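Local coordinates for catechol 1,2 dioxygenase (Acinetobacter radioresistens, PDB 2XSU) that catalyses the intradiol cleavage of catechol by molecular oxygen to cis,cis-muconate, using a ferric iron, in the beta-ketoadipate pathway of aromatic breakdown, at the interface of chains A and B. Sequence-based numbering; all coordinates share one arbitrary frame. Chains: chain A/B, Catechol 1,2 dioxygenase.

Contact 1: the interface of chains A and B. Residues chain A 34-35, 38-39, 42; chain B 42, 45-46, 49-50.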
loop_
_atom_site.group_PDB
_atom_site.type_symbol
_atom_site.label_atom_id
_atom_site.label_comp_id
_atom_site.label_asym_id
_atom_site.label_seq_id
_atom_site.Cartn_x
_atom_site.Cartn_y
_atom_site.Cartn_z
ATOM N N GLN A 34 15.199 -10.107 -5.185
ATOM C CA GLN A 34 15.744 -9.115 -6.114
ATOM C C GLN A 34 14.904 -7.814 -6.147
ATOM O O GLN A 34 15.444 -6.717 -6.052
ATOM C CB GLN A 34 15.778 -9.739 -7.528
ATOM C CG GLN A 34 16.346 -8.821 -8.568
ATOM C CD GLN A 34 16.095 -9.293 -10.002
ATOM O OE1 GLN A 34 15.232 -10.126 -10.269
ATOM N NE2 GLN A 34 16.857 -8.733 -10.928
ATOM N N VAL A 35 13.589 -7.958 -6.307
ATOM C CA VAL A 35 12.705 -6.799 -6.415
ATOM C C VAL A 35 12.644 -5.999 -5.096
ATOM O O VAL A 35 12.783 -4.764 -5.113
ATOM C CB VAL A 35 11.274 -7.200 -6.911
ATOM C CG1 VAL A 35 10.305 -5.978 -6.829
ATOM C CG2 VAL A 35 11.323 -7.827 -8.311
ATOM N N ARG A 38 15.916 -3.996 -4.561
ATOM C CA ARG A 38 15.945 -2.836 -5.443
ATOM C C ARG A 38 15.006 -1.724 -4.981
ATOM O O ARG A 38 15.428 -0.567 -4.879
ATOM C CB ARG A 38 15.633 -3.273 -6.887
ATOM C CG ARG A 38 15.410 -2.097 -7.881
ATOM C CD ARG A 38 16.633 -1.174 -8.040
ATOM N NE ARG A 38 16.326 -0.058 -8.942
ATOM C CZ ARG A 38 16.734 -0.011 -10.212
ATOM N NH1 ARG A 38 17.524 -0.970 -10.688
ATOM N NH2 ARG A 38 16.405 1.025 -10.973
ATOM N N LEU A 39 13.751 -2.071 -4.701
ATOM C CA LEU A 39 12.776 -1.041 -4.332
ATOM C C LEU A 39 13.098 -0.403 -2.989
ATOM O O LEU A 39 12.913 0.804 -2.839
ATOM C CB LEU A 39 11.334 -1.574 -4.350
ATOM C CG LEU A 39 10.852 -2.028 -5.735
ATOM C CD1 LEU A 39 9.453 -2.616 -5.587
ATOM C CD2 LEU A 39 10.889 -0.893 -6.775
ATOM N N ASP A 42 16.009 1.975 -3.469
ATOM C CA ASP A 42 15.532 3.188 -4.131
ATOM C C ASP A 42 14.749 4.078 -3.170
ATOM O O ASP A 42 14.905 5.296 -3.198
ATOM C CB ASP A 42 14.660 2.859 -5.351
ATOM C CG ASP A 42 15.458 2.284 -6.556
ATOM O OD1 ASP A 42 16.707 2.308 -6.603
ATOM O OD2 ASP A 42 14.771 1.758 -7.465
ATOM N N ASP B 42 11.180 6.738 -10.092
ATOM C CA ASP B 42 12.014 5.640 -9.609
ATOM C C ASP B 42 11.351 4.286 -9.848
ATOM O O ASP B 42 12.024 3.335 -10.233
ATOM C CB ASP B 42 12.341 5.794 -8.116
ATOM C CG ASP B 42 13.340 6.945 -7.807
ATOM O OD1 ASP B 42 13.986 7.528 -8.706
ATOM O OD2 ASP B 42 13.432 7.280 -6.602
ATOM N N GLN B 45 11.627 3.354 -13.490
ATOM C CA GLN B 45 12.973 2.965 -13.827
ATOM C C GLN B 45 13.321 1.559 -13.293
ATOM O O GLN B 45 14.021 0.788 -13.959
ATOM C CB GLN B 45 13.967 4.010 -13.338
ATOM C CG GLN B 45 15.387 3.664 -13.815
ATOM C CD GLN B 45 15.585 3.852 -15.301
ATOM O OE1 GLN B 45 15.851 2.891 -16.030
ATOM N NE2 GLN B 45 15.483 5.098 -15.761
ATOM N N ALA B 46 12.830 1.219 -12.099
ATOM C CA ALA B 46 13.003 -0.138 -11.589
ATOM C C ALA B 46 12.277 -1.171 -12.467
ATOM O O ALA B 46 12.773 -2.259 -12.707
ATOM C CB ALA B 46 12.529 -0.231 -10.108
ATOM N N ASP B 49 14.568 -1.559 -15.456
ATOM C CA ASP B 49 15.848 -2.218 -15.173
ATOM C C ASP B 49 15.703 -3.703 -14.871
ATOM O O ASP B 49 16.547 -4.528 -15.273
ATOM C CB ASP B 49 16.597 -1.541 -14.023
ATOM C CG ASP B 49 17.188 -0.175 -14.390
ATOM O OD1 ASP B 49 17.347 0.166 -15.595
ATOM O OD2 ASP B 49 17.536 0.581 -13.465
ATOM N N LEU B 50 14.647 -4.065 -14.141
ATOM C CA LEU B 50 14.414 -5.444 -13.731
ATOM C C LEU B 50 13.434 -6.190 -14.662
ATOM O O LEU B 50 13.064 -7.339 -14.394
ATOM C CB LEU B 50 13.952 -5.459 -12.249
ATOM C CG LEU B 50 15.024 -5.399 -11.168
ATOM C CD1 LEU B 50 15.824 -4.149 -11.230
ATOM C CD2 LEU B 50 14.373 -5.508 -9.796
HETATM O O HOH W 1 14.716 3.133 -9.779
HETATM O O HOH W 2 15.765 6.635 -5.425
#

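Contact 2: the interface of chains A and B. Residues chain A 19-20, 23-24, 36, 40; chain B 79-81, 216, 218, 256.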
loop_
_atom_site.group_PDB
_atom_site.type_symbol
_atom_site.label_atom_id
_atom_site.label_comp_id
_atom_site.label_asym_id
_atom_site.label_seq_id
_atom_site.Cartn_x
_atom_site.Cartn_y
_atom_site.Cartn_z
ATOM N N MET A 19 20.018 -6.230 6.362
ATOM C CA MET A 19 18.694 -6.452 6.935
ATOM C C MET A 19 17.845 -7.492 6.202
ATOM O O MET A 19 17.082 -8.251 6.835
ATOM C CB MET A 19 17.949 -5.110 7.076
ATOM C CG MET A 19 18.666 -4.117 8.007
ATOM S SD MET A 19 17.758 -2.588 8.350
ATOM C CE MET A 19 17.678 -1.897 6.691
ATOM N N ASN A 20 17.988 -7.571 4.879
ATOM C CA ASN A 20 17.026 -8.327 4.071
ATOM C C ASN A 20 17.581 -9.551 3.343
ATOM O O ASN A 20 16.806 -10.394 2.851
ATOM C CB ASN A 20 16.288 -7.398 3.087
ATOM C CG ASN A 20 15.323 -6.475 3.810
ATOM O OD1 ASN A 20 14.269 -6.906 4.264
ATOM N ND2 ASN A 20 15.709 -5.200 3.961
ATOM N N THR A 23 20.167 -11.959 6.586
ATOM C CA THR A 23 19.251 -12.619 7.515
ATOM C C THR A 23 18.508 -13.843 6.957
ATOM O O THR A 23 17.827 -14.550 7.718
ATOM C CB THR A 23 18.200 -11.612 7.996
ATOM O OG1 THR A 23 17.655 -10.981 6.841
ATOM C CG2 THR A 23 18.844 -10.545 8.915
ATOM N N ALA A 24 18.631 -14.095 5.651
ATOM C CA ALA A 24 17.953 -15.234 5.006
ATOM C C ALA A 24 18.548 -16.571 5.463
ATOM O O ALA A 24 19.784 -16.724 5.553
ATOM C CB ALA A 24 18.049 -15.109 3.475
ATOM N N VAL A 36 12.518 -6.694 -3.966
ATOM C CA VAL A 36 12.503 -6.027 -2.661
ATOM C C VAL A 36 13.794 -5.234 -2.398
ATOM O O VAL A 36 13.747 -4.061 -1.972
ATOM C CB VAL A 36 12.202 -7.048 -1.536
ATOM C CG1 VAL A 36 12.491 -6.448 -0.148
ATOM C CG2 VAL A 36 10.753 -7.563 -1.693
ATOM N N LEU A 40 13.586 -1.195 -2.029
ATOM C CA LEU A 40 13.940 -0.617 -0.726
ATOM C C LEU A 40 15.142 0.304 -0.834
ATOM O O LEU A 40 15.159 1.377 -0.249
ATOM C CB LEU A 40 14.243 -1.707 0.300
ATOM C CG LEU A 40 13.045 -2.316 1.009
ATOM C CD1 LEU A 40 13.502 -3.587 1.754
ATOM C CD2 LEU A 40 12.496 -1.250 1.998
ATOM N N GLY B 79 9.785 -4.719 9.769
ATOM C CA GLY B 79 10.494 -5.891 9.241
ATOM C C GLY B 79 11.467 -5.664 8.087
ATOM O O GLY B 79 12.502 -6.318 8.018
ATOM N N LEU B 80 11.147 -4.735 7.173
ATOM C CA LEU B 80 12.036 -4.470 6.042
ATOM C C LEU B 80 13.197 -3.573 6.465
ATOM O O LEU B 80 14.151 -3.396 5.711
ATOM C CB LEU B 80 11.261 -3.845 4.869
ATOM C CG LEU B 80 10.164 -4.760 4.289
ATOM C CD1 LEU B 80 9.524 -4.039 3.115
ATOM C CD2 LEU B 80 10.669 -6.137 3.853
ATOM N N GLY B 81 13.089 -2.999 7.660
ATOM C CA GLY B 81 14.137 -2.124 8.187
ATOM C C GLY B 81 13.971 -0.640 7.877
ATOM O O GLY B 81 14.828 0.174 8.252
ATOM N N LEU B 216 11.453 -14.357 1.629
ATOM C CA LEU B 216 12.789 -13.838 1.862
ATOM C C LEU B 216 13.655 -14.786 2.709
ATOM O O LEU B 216 14.809 -14.494 2.961
ATOM C CB LEU B 216 12.705 -12.444 2.518
ATOM C CG LEU B 216 12.046 -11.359 1.633
ATOM C CD1 LEU B 216 11.986 -10.054 2.411
ATOM C CD2 LEU B 216 12.853 -11.153 0.354
ATOM N N ARG B 218 13.226 -15.418 5.835
ATOM C CA ARG B 218 13.448 -14.718 7.106
ATOM C C ARG B 218 12.408 -15.060 8.184
ATOM O O ARG B 218 11.232 -15.296 7.910
ATOM C CB ARG B 218 13.434 -13.191 6.875
ATOM C CG ARG B 218 14.655 -12.641 6.163
ATOM C CD ARG B 218 14.590 -11.090 6.009
ATOM N NE ARG B 218 14.410 -10.503 7.328
ATOM C CZ ARG B 218 13.914 -9.286 7.567
ATOM N NH1 ARG B 218 13.572 -8.474 6.564
ATOM N NH2 ARG B 218 13.730 -8.909 8.821
ATOM N N PHE B 256 15.258 -4.984 13.848
ATOM C CA PHE B 256 16.566 -4.289 13.998
ATOM C C PHE B 256 16.632 -3.176 15.047
ATOM O O PHE B 256 17.348 -2.177 14.851
ATOM C CB PHE B 256 17.039 -3.779 12.600
ATOM C CG PHE B 256 16.863 -4.801 11.550
ATOM C CD1 PHE B 256 17.777 -5.851 11.447
ATOM C CD2 PHE B 256 15.741 -4.777 10.708
ATOM C CE1 PHE B 256 17.606 -6.869 10.488
ATOM C CE2 PHE B 256 15.552 -5.798 9.743
ATOM C CZ PHE B 256 16.492 -6.845 9.665
HETATM O O HOH W 3 16.160 -12.548 1.427
#

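Contact 3: the interface of chains A and B. Residues chain A 50-52, 56; chain B 31, 34, 89.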
loop_
_atom_site.group_PDB
_atom_site.type_symbol
_atom_site.label_atom_id
_atom_site.label_comp_id
_atom_site.label_asym_id
_atom_site.label_seq_id
_atom_site.Cartn_x
_atom_site.Cartn_y
_atom_site.Cartn_z
ATOM N N LEU A 50 15.538 13.739 -0.915
ATOM C CA LEU A 50 14.469 14.701 -0.676
ATOM C C LEU A 50 14.333 15.089 0.812
ATOM O O LEU A 50 13.412 15.824 1.188
ATOM C CB LEU A 50 13.147 14.144 -1.267
ATOM C CG LEU A 50 12.892 14.345 -2.756
ATOM C CD1 LEU A 50 13.914 13.679 -3.603
ATOM C CD2 LEU A 50 11.515 13.804 -3.117
ATOM N N ASP A 51 15.232 14.529 1.640
ATOM C CA ASP A 51 15.219 14.671 3.109
ATOM C C ASP A 51 13.810 14.456 3.672
ATOM O O ASP A 51 13.214 15.321 4.341
ATOM C CB ASP A 51 15.798 16.033 3.513
ATOM C CG ASP A 51 16.090 16.126 5.005
ATOM O OD1 ASP A 51 16.300 15.075 5.679
ATOM O OD2 ASP A 51 16.134 17.278 5.503
ATOM N N ILE A 52 13.247 13.293 3.339
ATOM C CA ILE A 52 11.901 12.919 3.759
ATOM C C ILE A 52 11.924 12.580 5.257
ATOM O O ILE A 52 12.705 11.737 5.712
ATOM C CB ILE A 52 11.324 11.762 2.904
ATOM C CG1 ILE A 52 11.457 12.118 1.407
ATOM C CG2 ILE A 52 9.852 11.507 3.292
ATOM C CD1 ILE A 52 10.835 11.035 0.449
ATOM N N GLU A 56 6.509 12.434 7.397
ATOM C CA GLU A 56 6.135 12.283 5.978
ATOM C C GLU A 56 6.037 10.808 5.550
ATOM O O GLU A 56 5.090 10.402 4.880
ATOM C CB GLU A 56 7.127 13.034 5.087
ATOM C CG GLU A 56 7.007 14.538 5.291
ATOM C CD GLU A 56 8.035 15.335 4.527
ATOM O OE1 GLU A 56 9.230 14.974 4.535
ATOM O OE2 GLU A 56 7.650 16.356 3.917
ATOM N N ARG B 31 5.102 19.975 -2.067
ATOM C CA ARG B 31 5.874 18.873 -1.452
ATOM C C ARG B 31 5.339 17.508 -1.910
ATOM O O ARG B 31 6.125 16.618 -2.307
ATOM C CB ARG B 31 5.856 18.972 0.085
ATOM C CG ARG B 31 6.643 17.827 0.784
ATOM C CD ARG B 31 8.101 17.770 0.352
ATOM N NE ARG B 31 8.885 16.980 1.321
ATOM C CZ ARG B 31 10.172 16.671 1.216
ATOM N NH1 ARG B 31 10.907 17.029 0.141
ATOM N NH2 ARG B 31 10.727 15.986 2.224
ATOM N N GLN B 34 6.327 17.006 -5.552
ATOM C CA GLN B 34 7.745 16.643 -5.601
ATOM C C GLN B 34 7.983 15.149 -5.269
ATOM O O GLN B 34 8.692 14.452 -5.987
ATOM C CB GLN B 34 8.509 17.523 -4.586
ATOM C CG GLN B 34 9.984 17.260 -4.565
ATOM C CD GLN B 34 10.698 17.880 -3.362
ATOM O OE1 GLN B 34 10.086 18.240 -2.360
ATOM N NE2 GLN B 34 12.013 17.985 -3.472
ATOM N N ARG B 89 18.842 7.828 10.365
ATOM C CA ARG B 89 18.843 9.208 9.862
ATOM C C ARG B 89 18.710 10.241 10.983
ATOM O O ARG B 89 19.422 11.250 10.978
ATOM C CB ARG B 89 17.760 9.406 8.805
ATOM C CG ARG B 89 18.113 8.717 7.516
ATOM C CD ARG B 89 17.215 9.214 6.365
ATOM N NE ARG B 89 17.849 10.417 5.734
ATOM C CZ ARG B 89 17.298 11.624 5.638
ATOM N NH1 ARG B 89 16.080 11.908 6.091
ATOM N NH2 ARG B 89 17.990 12.598 5.075
HETATM O O HOH W 4 14.105 10.148 7.495
#

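Contact 1: the interface of chains A and B
A:Arg38 and B:Leu50 bury the most surface here, where helix 30-49 of one subunit packs on the same helix of the other. The A:Arg38 chain leaves its helix with CG anti to the backbone N (chi1 171°) and bends at chi2. Its guanidinium therefore lies across the end of the partner helix. OD2 of A:Asp42, OD2 of B:Asp49 and water 1 meet the guanidinium at its edge, in its plane. NE bonds OD2 of A:Asp42 at 2.8 Å, on the syn lone pair of that carboxylate, one turn along the same helix. NH2 makes a salt bridge to OD2 of B:Asp49 at 2.8 Å, approaching from above the carboxylate plane; the two planes are 57° apart. NH2 also bonds water 1, 3.0 Å away, which joins OD2 of A:Asp42 to the backbone O of B:Asp42. The NE bond to A:Asp42 would help to set the rotation of the guanidinium. The branched end of B:Leu50 crosses the arginine obliquely, its CD2 3.9 Å from A:Arg38 CB. It also meets A:Gln34 tip to tip. B:Ala46 CB packs against A:Leu39, 3.8 Å from its CD2. The patch ties the two helices 30-49 together in the homodimer.

Contact 2: the interface of chains A and B
The C-terminal end of helix 9-20, the loop after it and helix 30-49 of chain A dock on the partner subunit, against the end of helix 73-80 and two loops. A:Asn20 buries the most surface. Its amide ND2 gives a nearly straight hydrogen bond to the backbone O of B:Leu80, at 3.0 Å and 170° at H. The acceptor lies close to the amide plane, while the nitrogen sits above the carbonyl plane. OD1 of A:Asn20 is turned toward the guanidinium of B:Arg218, but the N-H of NH1 points elsewhere. That guanidinium is held within its own chain: NH1 and NH2 both grip the backbone O of B:Gly79 end-on, NH1 at 2.8 Å. One face of the guanidinium carries the backbone O of A:Met19, 3.3 Å above its plane. The same oxygen accepts from the hydroxyl OG1 of A:Thr23 at 2.8 Å. A:Met19 crosses B:Phe256 obliquely. Its CG sits over the ring face, 3.7 Å from the centroid, in a CH-pi contact. Chi3 bends the chain (-63°), and SD lies 3.7 Å from CA of B:Gly81. A:Leu40 CD1 packs on CB of B:Leu80 at 3.8 Å. Water 3 links the backbone O atoms of A:Asn20 and B:Leu216. The site thus joins helices 9-20 and 30-49 of one chain to helix 73-80 of the other and to the loops at B:Leu216, B:Arg218 and B:Phe256.

Contact 3: the interface of chains A and B
Salt bridges from two arginines of chain B dominate this patch. B:Arg31 grips A:Glu56 side-on. NH2 meets OE1 at 2.9 Å and 172° at H, on the syn lone pair of OE1. NE meets OE2 at 2.9 Å from above the carboxylate plane, and the carboxylate and guanidinium planes are 28° apart. B:Arg89 instead grips A:Asp51 end-on, with NH2 3.1 Å and NH1 3.2 Å from OD1. NH1 meets OD1 on its anti lone pair, away from the other oxygen, and NH2 comes from above the carboxylate plane, with the planes 78° apart.

Further hydrogen bonds, to backbone and side-chain oxygens, add to these. NH1 and NH2 of B:Arg31 both point at the O of A:Leu50, NH2 at 2.9 Å. NH1 lies on a lone pair of that carbonyl and NH2 above its plane. NH1 also bonds the side-chain OE1 of B:Gln34 in its own chain at 2.9 Å, which steadies the guanidinium. All its nitrogens are thus engaged. Its chain starts with CG anti to the backbone N and bends at chi2. A water bridge runs from NH1 of B:Arg89 through water 4 to the O of A:Ile52.

Apolar packing is slight. The acceptors of chain A lie in the turn after helix 30-49 and, for A:Glu56, in the first turn of helix 54-69. The arginines reach them from helices 30-49 and 82-96 of chain B.

The contacts are parts of one two-fold symmetric interface, so each occurs twice in the homodimer. By the centres of their C-alpha atoms, contact 1 lies about 16 Å from contact 2 and about 20 Å from contact 3, and contacts 2 and 3 are about 23 Å apart. Helix 30-49 enters all of them. Gln34 and Leu50 serve in both contact 1 and contact 3 with the chains exchanged, so contact 1 runs into the symmetry twin of contact 3. Contact 2 adds helices 9-20 and 73-80, and contact 3 adds helices 54-69 and 82-96. The N-terminal helices recur throughout, with loops joining in at contact 2.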